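Local coordinates for histidine kinase (Paraburkholderia phymatum, PDB 6NB0), which probably transfers the gamma-phosphate of ATP to a histidine side chain of a protein, as a sensor kinase of phosphorelay signalling, at residues 172-186 with 250-262. Numbering follows the deposited sequence.
Sequences DRERLAAALWLLVTF and VLALCKRVAEAHD
Leu253 of one helix enters the other as a knob into a hole made by Arg175, Ala178, Ala179 and Leu182, and round this knob two helices of an alpha/beta sandwich with the Bergerat-type (GHKL) fold of histidine kinase catalytic domains, the part that in relatives binds ATP, pack antiparallel but strongly inclined. Their axes, those of 173-186 and 252-260, approach to 8.5 Å at a crossing angle of -142°. Small residues permit such closeness: the CA atoms of Ala179 and Cys254 are 4.7 Å apart, and Leu253 CD2 reaches the backbone itself, 3.5 Å from Ala179 N. Val257 continues the tight row, its CG1 meeting Ala179 CB and Arg175 O, while Cys254 SG rests on Ala179 O and on the side chains of Leu182 and Leu183. Phe186 closes the end near Val250 and Leu251. Its CG, anti to the backbone N, points the ring at the 250-251 turn, where it receives Leu251 CD1 almost squarely over one face, 3.9 Å from the centroid, and Val250 CG1 at its edge. Phe265 of strand 264-267 touches Leu183, Leu251 and Cys254 from the sheet.

The contact opens along the flank of Arg175. Only the root of this side chain belongs to the packing, CB lying against both methyls of Val257; beyond it the chain bends at chi2 (-61°) and carries the guanidinium away to a partly exposed side, where its ion pairs with Glu52 and Glu122 are long and weak.

At the far end polarity returns, but in a buried setting. Leu176 CD2 lies over one face of the His261 imidazole, whose two nitrogens are both engaged in the ring plane: ND1 donates to Val257 O, and NE2 accepts from Asp172 N at 3.1 Å in a nearly straight hydrogen bond (N-H...NE2 169°).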
loop_
_atom_site.group_PDB
_atom_site.type_symbol
_atom_site.label_atom_id
_atom_site.label_comp_id
_atom_site.label_asym_id
_atom_site.label_seq_id
_atom_site.Cartn_x
_atom_site.Cartn_y
_atom_site.Cartn_z
ATOM N N ASP A 172 -7.879 0.024 17.523
ATOM C CA ASP A 172 -8.077 0.512 16.157
ATOM C C ASP A 172 -8.630 -0.677 15.385
ATOM O O ASP A 172 -7.878 -1.529 14.913
ATOM C CB ASP A 172 -6.765 1.023 15.575
ATOM C CG ASP A 172 -6.925 1.638 14.198
ATOM O OD1 ASP A 172 -7.782 1.185 13.424
ATOM O OD2 ASP A 172 -6.169 2.574 13.879
ATOM N N ARG A 173 -9.963 -0.786 15.317
ATOM C CA ARG A 173 -10.539 -2.047 14.847
ATOM C C ARG A 173 -10.079 -2.364 13.433
ATOM O O ARG A 173 -9.755 -3.513 13.127
ATOM C CB ARG A 173 -12.068 -2.021 14.887
ATOM C CG ARG A 173 -12.678 -3.391 14.537
ATOM C CD ARG A 173 -14.212 -3.324 14.426
ATOM N NE ARG A 173 -14.786 -4.673 14.326
ATOM C CZ ARG A 173 -14.869 -5.381 13.202
ATOM N NH1 ARG A 173 -14.408 -4.885 12.051
ATOM N NH2 ARG A 173 -15.403 -6.590 13.226
ATOM N N GLU A 174 -10.042 -1.356 12.560
ATOM C CA GLU A 174 -9.684 -1.639 11.170
ATOM C C GLU A 174 -8.243 -2.136 11.059
ATOM O O GLU A 174 -7.967 -3.071 10.302
ATOM C CB GLU A 174 -9.913 -0.402 10.304
ATOM C CG GLU A 174 -9.847 -0.666 8.787
ATOM C CD GLU A 174 -8.441 -1.005 8.263
ATOM O OE1 GLU A 174 -7.468 -0.300 8.601
ATOM O OE2 GLU A 174 -8.309 -1.993 7.514
ATOM N N ARG A 175 -7.300 -1.519 11.783
ATOM C CA ARG A 175 -5.911 -2.000 11.720
ATOM C C ARG A 175 -5.761 -3.383 12.349
ATOM O O ARG A 175 -5.009 -4.221 11.844
ATOM C CB ARG A 175 -4.971 -1.012 12.422
ATOM C CG ARG A 175 -4.885 0.350 11.756
ATOM C CD ARG A 175 -4.373 0.298 10.336
ATOM N NE ARG A 175 -3.978 1.637 9.899
ATOM C CZ ARG A 175 -3.712 1.990 8.641
ATOM N NH1 ARG A 175 -3.353 3.245 8.378
ATOM N NH2 ARG A 175 -3.821 1.112 7.644
ATOM N N LEU A 176 -6.429 -3.624 13.479
ATOM C CA LEU A 176 -6.405 -4.967 14.052
ATOM C C LEU A 176 -7.018 -5.973 13.104
ATOM O O LEU A 176 -6.558 -7.125 13.023
ATOM C CB LEU A 176 -7.142 -4.975 15.395
ATOM C CG LEU A 176 -6.420 -4.127 16.452
ATOM C CD1 LEU A 176 -7.382 -3.712 17.596
ATOM C CD2 LEU A 176 -5.198 -4.880 17.015
ATOM N N ALA A 177 -8.080 -5.573 12.398
ATOM C CA ALA A 177 -8.683 -6.480 11.432
ATOM C C ALA A 177 -7.696 -6.820 10.335
ATOM O O ALA A 177 -7.602 -7.970 9.926
ATOM C CB ALA A 177 -9.943 -5.870 10.812
ATOM N N ALA A 178 -6.970 -5.823 9.829
ATOM C CA ALA A 178 -5.962 -6.104 8.807
ATOM C C ALA A 178 -4.878 -7.037 9.352
ATOM O O ALA A 178 -4.433 -7.969 8.665
ATOM C CB ALA A 178 -5.366 -4.773 8.324
ATOM N N ALA A 179 -4.452 -6.806 10.597
ATOM C CA ALA A 179 -3.395 -7.617 11.195
ATOM C C ALA A 179 -3.820 -9.068 11.353
ATOM O O ALA A 179 -3.050 -9.982 11.038
ATOM C CB ALA A 179 -2.974 -7.021 12.547
ATOM N N LEU A 180 -5.049 -9.305 11.825
ATOM C CA LEU A 180 -5.499 -10.680 11.997
ATOM C C LEU A 180 -5.715 -11.352 10.652
ATOM O O LEU A 180 -5.395 -12.534 10.486
ATOM C CB LEU A 180 -6.776 -10.725 12.828
ATOM C CG LEU A 180 -6.614 -10.165 14.256
ATOM C CD1 LEU A 180 -7.967 -10.139 14.916
ATOM C CD2 LEU A 180 -5.658 -11.011 15.075
ATOM N N TRP A 181 -6.269 -10.616 9.689
ATOM C CA TRP A 181 -6.391 -11.152 8.332
ATOM C C TRP A 181 -5.045 -11.663 7.817
ATOM O O TRP A 181 -4.952 -12.766 7.267
ATOM C CB TRP A 181 -6.947 -10.049 7.422
ATOM C CG TRP A 181 -7.125 -10.462 5.965
ATOM C CD1 TRP A 181 -8.260 -10.944 5.377
ATOM C CD2 TRP A 181 -6.129 -10.380 4.930
ATOM N NE1 TRP A 181 -8.025 -11.185 4.015
ATOM C CE2 TRP A 181 -6.719 -10.848 3.734
ATOM C CE3 TRP A 181 -4.782 -9.961 4.904
ATOM C CZ2 TRP A 181 -6.016 -10.901 2.521
ATOM C CZ3 TRP A 181 -4.090 -10.013 3.695
ATOM C CH2 TRP A 181 -4.700 -10.488 2.532
ATOM N N LEU A 182 -3.984 -10.867 7.993
ATOM C CA LEU A 182 -2.677 -11.244 7.451
ATOM C C LEU A 182 -2.070 -12.389 8.239
ATOM O O LEU A 182 -1.453 -13.293 7.660
ATOM C CB LEU A 182 -1.744 -10.024 7.459
ATOM C CG LEU A 182 -0.309 -10.233 6.927
ATOM C CD1 LEU A 182 -0.337 -10.749 5.475
ATOM C CD2 LEU A 182 0.476 -8.908 6.992
ATOM N N LEU A 183 -2.244 -12.367 9.565
ATOM C CA LEU A 183 -1.794 -13.466 10.417
ATOM C C LEU A 183 -2.325 -14.805 9.904
ATOM O O LEU A 183 -1.572 -15.779 9.773
ATOM C CB LEU A 183 -2.270 -13.202 11.850
ATOM C CG LEU A 183 -1.494 -13.742 13.043
ATOM C CD1 LEU A 183 -0.181 -12.966 13.172
ATOM C CD2 LEU A 183 -2.348 -13.629 14.314
ATOM N N VAL A 184 -3.631 -14.866 9.598
ATOM C CA VAL A 184 -4.218 -16.115 9.098
ATOM C C VAL A 184 -3.850 -16.357 7.632
ATOM O O VAL A 184 -3.533 -17.488 7.238
ATOM C CB VAL A 184 -5.754 -16.113 9.290
ATOM C CG1 VAL A 184 -6.355 -17.462 8.830
ATOM C CG2 VAL A 184 -6.127 -15.840 10.792
ATOM N N THR A 185 -3.934 -15.323 6.795
ATOM C CA THR A 185 -3.651 -15.494 5.364
ATOM C C THR A 185 -2.221 -15.987 5.133
ATOM O O THR A 185 -1.975 -16.834 4.259
ATOM C CB THR A 185 -3.888 -14.165 4.642
ATOM O OG1 THR A 185 -5.283 -13.833 4.724
ATOM C CG2 THR A 185 -3.497 -14.249 3.165
ATOM N N PHE A 186 -1.263 -15.459 5.891
ATOM C CA PHE A 186 0.120 -15.923 5.740
ATOM C C PHE A 186 0.221 -17.424 5.989
ATOM O O PHE A 186 0.884 -18.160 5.238
ATOM C CB PHE A 186 1.037 -15.148 6.700
ATOM C CG PHE A 186 2.492 -15.568 6.603
ATOM C CD1 PHE A 186 2.980 -16.605 7.361
ATOM C CD2 PHE A 186 3.343 -14.932 5.706
ATOM C CE1 PHE A 186 4.317 -17.022 7.237
ATOM C CE2 PHE A 186 4.671 -15.324 5.571
ATOM C CZ PHE A 186 5.162 -16.358 6.344
ATOM N N VAL A 250 6.826 -9.567 4.538
ATOM C CA VAL A 250 5.399 -9.471 4.273
ATOM C C VAL A 250 4.587 -9.396 5.565
ATOM O O VAL A 250 3.433 -8.974 5.528
ATOM C CB VAL A 250 4.938 -10.653 3.390
ATOM C CG1 VAL A 250 4.973 -11.977 4.162
ATOM C CG2 VAL A 250 3.526 -10.406 2.839
ATOM N N LEU A 251 5.155 -9.782 6.713
ATOM C CA LEU A 251 4.413 -9.731 7.974
ATOM C C LEU A 251 4.522 -8.368 8.661
ATOM O O LEU A 251 4.060 -8.213 9.797
ATOM C CB LEU A 251 4.886 -10.854 8.917
ATOM C CG LEU A 251 4.405 -12.244 8.456
ATOM C CD1 LEU A 251 5.125 -13.409 9.148
ATOM C CD2 LEU A 251 2.889 -12.395 8.587
ATOM N N ALA A 252 5.135 -7.392 7.994
ATOM C CA ALA A 252 5.351 -6.079 8.580
ATOM C C ALA A 252 4.070 -5.489 9.171
ATOM O O ALA A 252 4.105 -4.854 10.233
ATOM C CB ALA A 252 5.923 -5.148 7.517
ATOM N N LEU A 253 2.930 -5.668 8.486
ATOM C CA LEU A 253 1.679 -5.102 8.993
ATOM C C LEU A 253 1.342 -5.640 10.385
ATOM O O LEU A 253 0.966 -4.872 11.274
ATOM C CB LEU A 253 0.528 -5.374 8.017
ATOM C CG LEU A 253 -0.754 -4.558 8.254
ATOM C CD1 LEU A 253 -1.549 -4.437 6.947
ATOM C CD2 LEU A 253 -1.638 -5.192 9.292
ATOM N N CYS A 254 1.446 -6.961 10.587
ATOM C CA CYS A 254 1.239 -7.531 11.927
ATOM C C CYS A 254 2.146 -6.889 12.976
ATOM O O CYS A 254 1.700 -6.530 14.072
ATOM C CB CYS A 254 1.488 -9.042 11.899
ATOM S SG CYS A 254 0.422 -9.909 10.722
ATOM N N LYS A 255 3.435 -6.783 12.671
ATOM C CA LYS A 255 4.384 -6.207 13.622
ATOM C C LYS A 255 4.067 -4.741 13.906
ATOM O O LYS A 255 4.060 -4.304 15.071
ATOM C CB LYS A 255 5.808 -6.349 13.079
ATOM C CG LYS A 255 6.897 -5.745 13.987
ATOM C CD LYS A 255 8.284 -5.983 13.391
ATOM C CE LYS A 255 9.389 -5.453 14.313
ATOM N NZ LYS A 255 9.564 -3.994 14.148
ATOM N N ARG A 256 3.819 -3.957 12.850
ATOM C CA ARG A 256 3.557 -2.532 13.037
ATOM C C ARG A 256 2.301 -2.307 13.867
ATOM O O ARG A 256 2.278 -1.445 14.756
ATOM C CB ARG A 256 3.423 -1.845 11.678
ATOM C CG ARG A 256 4.732 -1.313 11.121
ATOM C CD ARG A 256 5.267 -0.216 11.999
ATOM N NE ARG A 256 5.448 1.040 11.280
ATOM C CZ ARG A 256 5.276 2.235 11.828
ATOM N NH1 ARG A 256 4.897 2.325 13.097
ATOM N NH2 ARG A 256 5.473 3.339 11.107
ATOM N N VAL A 257 1.245 -3.059 13.577
ATOM C CA VAL A 257 -0.017 -2.829 14.266
ATOM C C VAL A 257 0.088 -3.307 15.708
ATOM O O VAL A 257 -0.400 -2.653 16.631
ATOM C CB VAL A 257 -1.161 -3.518 13.497
ATOM C CG1 VAL A 257 -2.457 -3.536 14.328
ATOM C CG2 VAL A 257 -1.394 -2.824 12.148
ATOM N N ALA A 258 0.756 -4.443 15.925
ATOM C CA ALA A 258 0.985 -4.914 17.293
ATOM C C ALA A 258 1.741 -3.876 18.109
ATOM O O ALA A 258 1.335 -3.521 19.227
ATOM C CB ALA A 258 1.746 -6.246 17.267
ATOM N N GLU A 259 2.853 -3.363 17.566
ATOM C CA GLU A 259 3.659 -2.439 18.343
ATOM C C GLU A 259 2.950 -1.107 18.527
ATOM O O GLU A 259 3.139 -0.454 19.552
ATOM C CB GLU A 259 5.029 -2.254 17.696
ATOM C CG GLU A 259 5.829 -3.562 17.756
ATOM C CD GLU A 259 7.187 -3.487 17.092
ATOM O OE1 GLU A 259 7.518 -2.426 16.509
ATOM O OE2 GLU A 259 7.918 -4.504 17.162
ATOM N N ALA A 260 2.102 -0.718 17.571
ATOM C CA ALA A 260 1.325 0.510 17.714
ATOM C C ALA A 260 0.292 0.389 18.832
ATOM O O ALA A 260 -0.083 1.402 19.439
ATOM C CB ALA A 260 0.638 0.843 16.387
ATOM N N HIS A 261 -0.171 -0.832 19.117
ATOM C CA HIS A 261 -1.039 -1.094 20.261
ATOM C C HIS A 261 -0.252 -1.499 21.512
ATOM O O HIS A 261 -0.777 -2.238 22.348
ATOM C CB HIS A 261 -2.074 -2.176 19.916
ATOM C CG HIS A 261 -3.167 -1.710 18.996
ATOM N ND1 HIS A 261 -3.032 -1.701 17.624
ATOM C CD2 HIS A 261 -4.417 -1.249 19.253
ATOM C CE1 HIS A 261 -4.144 -1.241 17.076
ATOM N NE2 HIS A 261 -5.003 -0.968 18.043
ATOM N N ASP A 262 0.993 -1.029 21.659
ATOM C CA ASP A 262 1.825 -1.345 22.827
ATOM C C ASP A 262 1.922 -2.856 23.041
ATOM O O ASP A 262 1.867 -3.352 24.168
ATOM C CB ASP A 262 1.293 -0.653 24.078
ATOM C CG ASP A 262 1.297 0.861 23.953
ATOM O OD1 ASP A 262 2.083 1.383 23.138
ATOM O OD2 ASP A 262 0.520 1.523 24.675
#